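Local coordinates for uncharacterized HDOD domain protein (Geobacter sulfurreducens, PDB 3HC1) that is of unknown function but carries a two-iron site in an HD-type domain, consistent with a metal-dependent phosphohydrolase, at residues 289-292 and 293-297. Sequence-based numbering, arbitrary orientation. Where two conformers were deposited one is given.
Sequences DSSI and VEIRA
I292 and R296 sit one turn apart on a kinked helix, the isoleucine's CG1 lying 3.5 Å from NH1 of the arginine. With chi1 at -169°, I292 swings CG1 beside its own carbonyl carbon, toward the next turn, where CD1 also meets CB of I295 at 4.2 Å. The R296 chain bends at chi3 (-59°), which turns one guanidinium face back above I292 O, offset toward the rim; CB and CG rest against that oxygen, to which R296 N donates at 170°, and NH1 makes a weak hydrogen bond to R244 O. Cutting I292 back to alanine is likely to strip the apolar contact from NH1 and from CB of I295. I295 N donates a hydrogen bond to S291 O at 2.7 Å, and I295 CD1 lies against S291 OG, which hydrogen-bonds E287 O one turn back. At the kink, water replaces missing backbone bonds: one links D289 O to V293 N, another joins E294 N to S290 O and is held by the exposed E294 carboxylate through OE1. The contact lies at the surface of helix 281-302, but I292 is buried against R244 and L246, after helix 229-243, whose Y240 hydroxyl hydrogen-bonds D289, salt-bridged to R244.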
ATOM      1  N   ASP A 289      -9.151 -12.674   9.876  1.00 17.90           N
ATOM      2  CA  ASP A 289     -10.564 -12.502  10.117  1.00 19.84           C
ATOM      3  C   ASP A 289     -10.833 -12.273  11.604  1.00 21.41           C
ATOM      4  O   ASP A 289     -11.699 -11.474  11.974  1.00 20.09           O
ATOM      5  CB  ASP A 289     -11.310 -13.740   9.645  1.00 19.71           C
ATOM      6  CG  ASP A 289     -11.511 -13.773   8.157  1.00 25.35           C
ATOM      7  OD1 ASP A 289     -11.137 -12.794   7.444  1.00 22.49           O
ATOM      8  OD2 ASP A 289     -12.071 -14.789   7.701  1.00 25.52           O
ATOM      9  N   SER A 290     -10.083 -12.955  12.467  1.00 21.90           N
ATOM     10  CA  SER A 290     -10.224 -12.745  13.911  0.50 23.09           C
ATOM     11  C   SER A 290      -9.748 -11.352  14.368  1.00 22.71           C
ATOM     12  O   SER A 290     -10.139 -10.871  15.421  1.00 23.51           O
ATOM     13  CB  SER A 290      -9.489 -13.833  14.706  0.50 23.52           C
ATOM     14  OG  SER A 290      -8.108 -13.537  14.840  0.50 23.92           O
ATOM     15  N   SER A 291      -8.905 -10.689  13.596  1.00 22.51           N
ATOM     16  CA  SER A 291      -8.397  -9.379  14.047  1.00 23.35           C
ATOM     17  C   SER A 291      -8.733  -8.158  13.173  1.00 22.97           C
ATOM     18  O   SER A 291      -8.322  -7.001  13.495  1.00 21.53           O
ATOM     19  CB  SER A 291      -6.885  -9.486  14.276  1.00 26.28           C
ATOM     20  OG  SER A 291      -6.280  -9.897  13.095  1.00 36.96           O
ATOM     21  N   ILE A 292      -9.519  -8.373  12.117  1.00 21.95           N
ATOM     22  CA  ILE A 292      -9.794  -7.297  11.163  1.00 23.47           C
ATOM     23  C   ILE A 292     -10.628  -6.145  11.758  1.00 19.30           C
ATOM     24  O   ILE A 292     -10.400  -5.023  11.416  1.00 17.83           O
ATOM     25  CB  ILE A 292     -10.422  -7.844   9.849  1.00 23.35           C
ATOM     26  CG1 ILE A 292     -10.473  -6.787   8.759  1.00 24.29           C
ATOM     27  CG2 ILE A 292     -11.790  -8.443  10.097  1.00 26.59           C
ATOM     28  CD1 ILE A 292      -9.174  -6.237   8.333  1.00 23.07           C
ATOM     29  N   VAL A 293     -11.539  -6.406  12.689  1.00 21.04           N
ATOM     30  CA  VAL A 293     -12.226  -5.309  13.353  1.00 19.88           C
ATOM     31  C   VAL A 293     -11.210  -4.397  14.075  1.00 20.40           C
ATOM     32  O   VAL A 293     -11.219  -3.152  13.932  1.00 20.37           O
ATOM     33  CB  VAL A 293     -13.321  -5.849  14.307  1.00 22.00           C
ATOM     34  CG1 VAL A 293     -13.847  -4.746  15.289  1.00 20.43           C
ATOM     35  CG2 VAL A 293     -14.440  -6.417  13.441  1.00 25.21           C
ATOM     36  N   GLU A 294     -10.341  -5.025  14.844  1.00 19.92           N
ATOM     37  CA  GLU A 294      -9.246  -4.307  15.506  1.00 20.31           C
ATOM     38  C   GLU A 294      -8.299  -3.614  14.526  1.00 19.89           C
ATOM     39  O   GLU A 294      -7.924  -2.443  14.732  1.00 21.59           O
ATOM     40  CB  GLU A 294      -8.478  -5.249  16.401  1.00 20.42           C
ATOM     41  CG  GLU A 294      -9.255  -5.569  17.645  1.00 31.64           C
ATOM     42  CD  GLU A 294      -8.848  -6.869  18.287  1.00 45.62           C
ATOM     43  OE1 GLU A 294      -8.912  -7.933  17.612  1.00 41.13           O
ATOM     44  OE2 GLU A 294      -8.494  -6.820  19.490  1.00 61.63           O
ATOM     45  N   ILE A 295      -7.972  -4.282  13.432  1.00 18.47           N
ATOM     46  CA  ILE A 295      -7.054  -3.677  12.419  1.00 19.94           C
ATOM     47  C   ILE A 295      -7.706  -2.405  11.841  1.00 23.92           C
ATOM     48  O   ILE A 295      -7.109  -1.318  11.821  1.00 20.87           O
ATOM     49  CB  ILE A 295      -6.691  -4.676  11.302  1.00 19.51           C
ATOM     50  CG1 ILE A 295      -5.742  -5.765  11.818  1.00 21.62           C
ATOM     51  CG2 ILE A 295      -6.050  -3.964  10.110  1.00 17.81           C
ATOM     52  CD1 ILE A 295      -5.765  -7.038  10.949  1.00 29.38           C
ATOM     53  N   ARG A 296      -8.977  -2.525  11.481  1.00 24.41           N
ATOM     54  CA  ARG A 296      -9.739  -1.389  10.973  1.00 24.33           C
ATOM     55  C   ARG A 296      -9.844  -0.234  11.961  1.00 24.46           C
ATOM     56  O   ARG A 296      -9.744   0.927  11.563  1.00 22.23           O
ATOM     57  CB  ARG A 296     -11.151  -1.821  10.547  1.00 22.67           C
ATOM     58  CG  ARG A 296     -11.201  -2.656   9.308  1.00 33.57           C
ATOM     59  CD  ARG A 296     -12.581  -2.588   8.594  1.00 39.95           C
ATOM     60  NE  ARG A 296     -13.662  -3.040   9.445  1.00 38.05           N
ATOM     61  CZ  ARG A 296     -14.129  -4.293   9.557  1.00 50.24           C
ATOM     62  NH1 ARG A 296     -13.650  -5.320   8.851  1.00 45.97           N
ATOM     63  NH2 ARG A 296     -15.126  -4.525  10.405  1.00 52.41           N
ATOM     64  N   ALA A 297     -10.076  -0.552  13.226  1.00 23.23           N
ATOM     65  CA  ALA A 297     -10.087   0.485  14.267  1.00 24.18           C
ATOM     66  C   ALA A 297      -8.752   1.257  14.323  1.00 25.80           C
ATOM     67  O   ALA A 297      -8.735   2.504  14.405  1.00 27.40           O
ATOM     68  CB  ALA A 297     -10.438  -0.094  15.633  1.00 23.10           C
TER
HETATM   69  O   HOH W   1     -12.141  -9.149  13.754  1.00 18.99           O
HETATM   70  O   HOH W   2     -10.655  -7.825  15.873  1.00 23.15           O